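Local coordinates for protein alpha-1,2-Mannosidase (Trichoderma reesei, PDB 1HCU) that probably trims alpha-1,2-linked mannose residues from the high-mannose N-glycans of glycoproteins, as a calcium-dependent family 47 glycoside hydrolase, at residues 86-98 with 154-166. Sequence-based numbering, arbitrary orientation.
Sequences FTTTAVANQGSSV and VPDPTVFFNPTVR. With NAG (2-acetamido-2-deoxy-beta-D-glucopyranose), chain F.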
loop_
_atom_site.group_PDB
_atom_site.type_symbol
_atom_site.label_atom_id
_atom_site.label_comp_id
_atom_site.label_asym_id
_atom_site.label_seq_id
_atom_site.Cartn_x
_atom_site.Cartn_y
_atom_site.Cartn_z
ATOM N N PHE A 86 6.393 -11.181 -19.880
ATOM C CA PHE A 86 7.020 -11.154 -18.564
ATOM C C PHE A 86 8.317 -11.949 -18.481
ATOM O O PHE A 86 8.748 -12.314 -17.387
ATOM C CB PHE A 86 6.053 -11.686 -17.503
ATOM C CG PHE A 86 4.945 -10.739 -17.156
ATOM C CD1 PHE A 86 5.225 -9.490 -16.611
ATOM C CD2 PHE A 86 3.619 -11.115 -17.328
ATOM C CE1 PHE A 86 4.195 -8.627 -16.233
ATOM C CE2 PHE A 86 2.574 -10.260 -16.954
ATOM C CZ PHE A 86 2.865 -9.012 -16.403
ATOM N N THR A 87 8.940 -12.231 -19.619
ATOM C CA THR A 87 10.195 -12.974 -19.600
ATOM C C THR A 87 11.338 -12.085 -20.059
ATOM O O THR A 87 12.454 -12.551 -20.261
ATOM C CB THR A 87 10.162 -14.216 -20.513
ATOM O OG1 THR A 87 10.180 -13.802 -21.884
ATOM C CG2 THR A 87 8.910 -15.048 -20.248
ATOM N N THR A 88 11.066 -10.797 -20.212
ATOM C CA THR A 88 12.104 -9.882 -20.649
ATOM C C THR A 88 11.690 -8.439 -20.416
ATOM O O THR A 88 10.612 -8.172 -19.893
ATOM C CB THR A 88 12.398 -10.085 -22.158
ATOM O OG1 THR A 88 13.540 -9.304 -22.542
ATOM C CG2 THR A 88 11.197 -9.676 -23.002
ATOM N N THR A 89 12.575 -7.517 -20.779
ATOM C CA THR A 89 12.301 -6.091 -20.689
ATOM C C THR A 89 12.713 -5.503 -22.038
ATOM O O THR A 89 13.675 -5.961 -22.657
ATOM C CB THR A 89 13.102 -5.386 -19.550
ATOM O OG1 THR A 89 14.506 -5.606 -19.726
ATOM C CG2 THR A 89 12.663 -5.913 -18.179
ATOM N N ALA A 90 11.984 -4.494 -22.498
ATOM C CA ALA A 90 12.303 -3.876 -23.775
ATOM C C ALA A 90 13.733 -3.361 -23.738
ATOM O O ALA A 90 14.474 -3.484 -24.713
ATOM C CB ALA A 90 11.335 -2.737 -24.064
ATOM N N VAL A 91 14.113 -2.795 -22.597
ATOM C CA VAL A 91 15.451 -2.250 -22.399
ATOM C C VAL A 91 16.399 -3.316 -21.857
ATOM O O VAL A 91 16.098 -3.984 -20.867
ATOM C CB VAL A 91 15.418 -1.082 -21.396
ATOM C CG1 VAL A 91 16.813 -0.471 -21.250
ATOM C CG2 VAL A 91 14.395 -0.048 -21.845
ATOM N N ALA A 92 17.549 -3.459 -22.508
ATOM C CA ALA A 92 18.551 -4.441 -22.111
ATOM C C ALA A 92 19.244 -4.058 -20.814
ATOM O O ALA A 92 19.531 -2.889 -20.583
ATOM C CB ALA A 92 19.588 -4.597 -23.216
ATOM N N ASN A 93 19.512 -5.052 -19.975
ATOM C CA ASN A 93 20.185 -4.825 -18.703
ATOM C C ASN A 93 19.413 -3.877 -17.793
ATOM O O ASN A 93 20.000 -3.194 -16.958
ATOM C CB ASN A 93 21.589 -4.271 -18.958
ATOM C CG ASN A 93 22.446 -5.219 -19.790
ATOM O OD1 ASN A 93 22.708 -6.352 -19.385
ATOM N ND2 ASN A 93 22.882 -4.758 -20.957
ATOM N N GLN A 94 18.095 -3.829 -17.956
ATOM C CA GLN A 94 17.279 -2.961 -17.124
ATOM C C GLN A 94 16.922 -3.629 -15.797
ATOM O O GLN A 94 16.363 -4.727 -15.773
ATOM C CB GLN A 94 15.992 -2.572 -17.846
ATOM C CG GLN A 94 15.142 -1.647 -17.018
ATOM C CD GLN A 94 13.892 -1.202 -17.725
ATOM O OE1 GLN A 94 12.990 -1.991 -17.967
ATOM N NE2 GLN A 94 13.829 0.080 -18.057
ATOM N N GLY A 95 17.231 -2.954 -14.696
ATOM C CA GLY A 95 16.938 -3.500 -13.384
ATOM C C GLY A 95 15.453 -3.585 -13.082
ATOM O O GLY A 95 14.673 -2.737 -13.531
ATOM N N SER A 96 15.056 -4.608 -12.327
ATOM C CA SER A 96 13.655 -4.793 -11.965
ATOM C C SER A 96 13.497 -4.923 -10.461
ATOM O O SER A 96 14.133 -5.776 -9.842
ATOM C CB SER A 96 13.089 -6.046 -12.645
ATOM O OG SER A 96 11.815 -6.388 -12.110
ATOM N N SER A 97 12.651 -4.084 -9.873
ATOM C CA SER A 97 12.419 -4.140 -8.429
ATOM C C SER A 97 11.566 -5.349 -8.085
ATOM O O SER A 97 10.408 -5.448 -8.507
ATOM C CB SER A 97 11.701 -2.876 -7.939
ATOM O OG SER A 97 11.345 -2.988 -6.564
ATOM N N VAL A 98 12.138 -6.274 -7.328
ATOM C CA VAL A 98 11.402 -7.458 -6.915
ATOM C C VAL A 98 10.135 -7.016 -6.168
ATOM O O VAL A 98 9.039 -7.503 -6.447
ATOM C CB VAL A 98 12.262 -8.330 -5.977
ATOM C CG1 VAL A 98 11.459 -9.534 -5.504
ATOM C CG2 VAL A 98 13.536 -8.757 -6.699
ATOM N N VAL A 154 17.623 -14.823 1.709
ATOM C CA VAL A 154 17.030 -13.491 1.797
ATOM C C VAL A 154 17.074 -12.974 0.369
ATOM O O VAL A 154 18.147 -12.910 -0.248
ATOM C CB VAL A 154 17.849 -12.527 2.709
ATOM C CG1 VAL A 154 17.267 -11.111 2.645
ATOM C CG2 VAL A 154 17.843 -13.029 4.140
ATOM N N PRO A 155 15.915 -12.595 -0.182
ATOM C CA PRO A 155 15.840 -12.092 -1.556
ATOM C C PRO A 155 16.709 -10.876 -1.864
ATOM O O PRO A 155 16.888 -9.992 -1.028
ATOM C CB PRO A 155 14.354 -11.786 -1.728
ATOM C CG PRO A 155 13.965 -11.356 -0.346
ATOM C CD PRO A 155 14.627 -12.412 0.506
ATOM N N ASP A 156 17.250 -10.860 -3.076
ATOM C CA ASP A 156 18.056 -9.757 -3.575
ATOM C C ASP A 156 16.949 -8.829 -4.080
ATOM O O ASP A 156 16.034 -9.285 -4.752
ATOM C CB ASP A 156 18.916 -10.256 -4.738
ATOM C CG ASP A 156 19.822 -9.187 -5.313
ATOM O OD1 ASP A 156 21.022 -9.489 -5.492
ATOM O OD2 ASP A 156 19.344 -8.065 -5.601
ATOM N N PRO A 157 17.011 -7.528 -3.754
ATOM C CA PRO A 157 16.010 -6.533 -4.165
ATOM C C PRO A 157 15.862 -6.272 -5.669
ATOM O O PRO A 157 14.799 -5.846 -6.131
ATOM C CB PRO A 157 16.451 -5.280 -3.416
ATOM C CG PRO A 157 17.942 -5.407 -3.413
ATOM C CD PRO A 157 18.140 -6.878 -3.059
ATOM N N THR A 158 16.918 -6.531 -6.428
ATOM C CA THR A 158 16.891 -6.288 -7.864
ATOM C C THR A 158 17.340 -7.489 -8.699
ATOM O O THR A 158 18.299 -8.181 -8.347
ATOM C CB THR A 158 17.805 -5.089 -8.223
ATOM O OG1 THR A 158 17.416 -3.945 -7.453
ATOM C CG2 THR A 158 17.702 -4.751 -9.704
ATOM N N VAL A 159 16.633 -7.726 -9.805
ATOM C CA VAL A 159 16.967 -8.805 -10.738
ATOM C C VAL A 159 16.915 -8.266 -12.161
ATOM O O VAL A 159 16.487 -7.133 -12.392
ATOM C CB VAL A 159 15.999 -10.001 -10.637
ATOM C CG1 VAL A 159 16.085 -10.623 -9.254
ATOM C CG2 VAL A 159 14.573 -9.561 -10.973
ATOM N N PHE A 160 17.375 -9.073 -13.110
ATOM C CA PHE A 160 17.385 -8.690 -14.521
ATOM C C PHE A 160 16.855 -9.864 -15.349
ATOM O O PHE A 160 17.075 -11.022 -14.993
ATOM C CB PHE A 160 18.814 -8.347 -14.978
ATOM C CG PHE A 160 19.443 -7.199 -14.233
ATOM C CD1 PHE A 160 20.039 -7.392 -12.987
ATOM C CD2 PHE A 160 19.450 -5.918 -14.787
ATOM C CE1 PHE A 160 20.639 -6.321 -12.301
ATOM C CE2 PHE A 160 20.042 -4.849 -14.114
ATOM C CZ PHE A 160 20.640 -5.053 -12.865
ATOM N N PHE A 161 16.160 -9.564 -16.446
ATOM C CA PHE A 161 15.596 -10.599 -17.323
ATOM C C PHE A 161 16.259 -10.575 -18.696
ATOM O O PHE A 161 16.288 -11.579 -19.406
ATOM C CB PHE A 161 14.092 -10.378 -17.541
ATOM C CG PHE A 161 13.241 -10.694 -16.348
ATOM C CD1 PHE A 161 11.857 -10.572 -16.419
ATOM C CD2 PHE A 161 13.813 -11.103 -15.157
ATOM C CE1 PHE A 161 11.055 -10.853 -15.316
ATOM C CE2 PHE A 161 13.027 -11.388 -14.049
ATOM C CZ PHE A 161 11.643 -11.262 -14.126
ATOM N N ASN A 162 16.771 -9.409 -19.060
ATOM C CA ASN A 162 17.392 -9.195 -20.348
ATOM C C ASN A 162 18.844 -8.778 -20.143
ATOM O O ASN A 162 19.117 -7.787 -19.468
ATOM C CB ASN A 162 16.646 -8.068 -21.076
ATOM C CG ASN A 162 17.125 -7.864 -22.495
ATOM O OD1 ASN A 162 18.226 -8.272 -22.854
ATOM N ND2 ASN A 162 16.295 -7.217 -23.314
ATOM N N PRO A 163 19.796 -9.521 -20.724
ATOM C CA PRO A 163 19.770 -10.713 -21.587
ATOM C C PRO A 163 19.347 -12.062 -20.959
ATOM O O PRO A 163 18.848 -12.942 -21.667
ATOM C CB PRO A 163 21.190 -10.759 -22.145
ATOM C CG PRO A 163 22.000 -9.997 -21.098
ATOM C CD PRO A 163 21.101 -8.849 -20.845
ATOM N N THR A 164 19.587 -12.259 -19.665
ATOM C CA THR A 164 19.159 -13.504 -19.026
ATOM C C THR A 164 18.678 -13.252 -17.598
ATOM O O THR A 164 18.843 -12.149 -17.071
ATOM C CB THR A 164 20.278 -14.598 -19.044
ATOM O OG1 THR A 164 19.714 -15.849 -18.632
ATOM C CG2 THR A 164 21.426 -14.250 -18.114
ATOM N N VAL A 165 18.052 -14.255 -16.987
ATOM C CA VAL A 165 17.545 -14.117 -15.626
ATOM C C VAL A 165 18.714 -14.152 -14.642
ATOM O O VAL A 165 19.399 -15.162 -14.529
ATOM C CB VAL A 165 16.540 -15.255 -15.270
ATOM C CG1 VAL A 165 16.038 -15.088 -13.845
ATOM C CG2 VAL A 165 15.363 -15.236 -16.233
ATOM N N ARG A 166 18.938 -13.042 -13.940
ATOM C CA ARG A 166 20.025 -12.947 -12.970
ATOM C C ARG A 166 19.712 -12.034 -11.780
ATOM O O ARG A 166 18.847 -11.162 -11.860
ATOM C CB ARG A 166 21.311 -12.456 -13.660
ATOM C CG ARG A 166 21.119 -11.237 -14.564
ATOM C CD ARG A 166 22.444 -10.736 -15.125
ATOM N NE ARG A 166 23.178 -9.957 -14.134
ATOM C CZ ARG A 166 23.218 -8.627 -14.107
ATOM N NH1 ARG A 166 22.577 -7.914 -15.024
ATOM N NH2 ARG A 166 23.876 -8.008 -13.140
HETATM C C1 NAG F . 9.333 -12.571 -25.176
HETATM C C2 NAG F . 8.996 -13.317 -26.471
HETATM C C3 NAG F . 10.095 -14.340 -26.768
HETATM C C4 NAG F . 11.477 -13.683 -26.773
HETATM C C5 NAG F . 11.687 -12.897 -25.472
HETATM C C6 NAG F . 12.977 -12.115 -25.494
HETATM C C7 NAG F . 6.684 -13.660 -27.058
HETATM C C8 NAG F . 5.354 -14.293 -26.693
HETATM N N2 NAG F . 7.730 -14.006 -26.317
HETATM O O3 NAG F . 9.847 -14.956 -28.022
HETATM O O4 NAG F . 12.484 -14.685 -26.892
HETATM O O5 NAG F . 10.618 -11.945 -25.284
HETATM O O6 NAG F . 12.858 -10.981 -26.337
HETATM O O7 NAG F . 6.756 -12.864 -27.997
HETATM O O HOH W 1 14.902 -14.092 -19.691
HETATM O O HOH W 2 16.211 -6.912 -17.560
HETATM O O HOH W 3 21.689 -7.822 -17.473
#
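A short antiparallel ladder pairs S96 and S97 with V159 and T158, and the loop running from F86 to Q94 folds against F161 and N162. S96 and V159 form the hydrogen-bonded pair, S96 N to V159 O at 2.9 Å and V159 N back to S96 O at 3.2 Å. Just past the ladder, at the start of helix 98-117, V98 N donates to P157 O at 2.9 Å, while V98 CG2 makes an apolar contact with V159 CG1. N162 reaches into the loop with its CG swung anti to N (chi1 -174°); ND2 donates nearly straight (166°) to T89 O, 3.0 Å away in the amide plane of N162. N162 O receives N93 N, from the type II turn 91-94, at 2.8 Å from above the carbonyl plane. An alanine at N162 would probably leave T89 O without this donor and open a gap beside A92 CA and T88 OG1, although the backbone bond to N93 would remain. F161 CB packs on T88 CA at 3.7 Å, and its ring turns an edge to T88 N. One water joins T89 OG1, Q94 O and F161 N. The F160 ring presents its edge to N93 O, CE2 at 3.3 Å, and R166 NH1 sits over one face. T88 CG2 lies 3.3 Å from O5 of a protein-attached N-acetylglucosamine. Strand 158-160 runs between 96-97 and 166-167; F86 and F161 pack on helix 127-144, and S97 OG caps helix 98-117 at the backbone N of E100, a predicted proton donor.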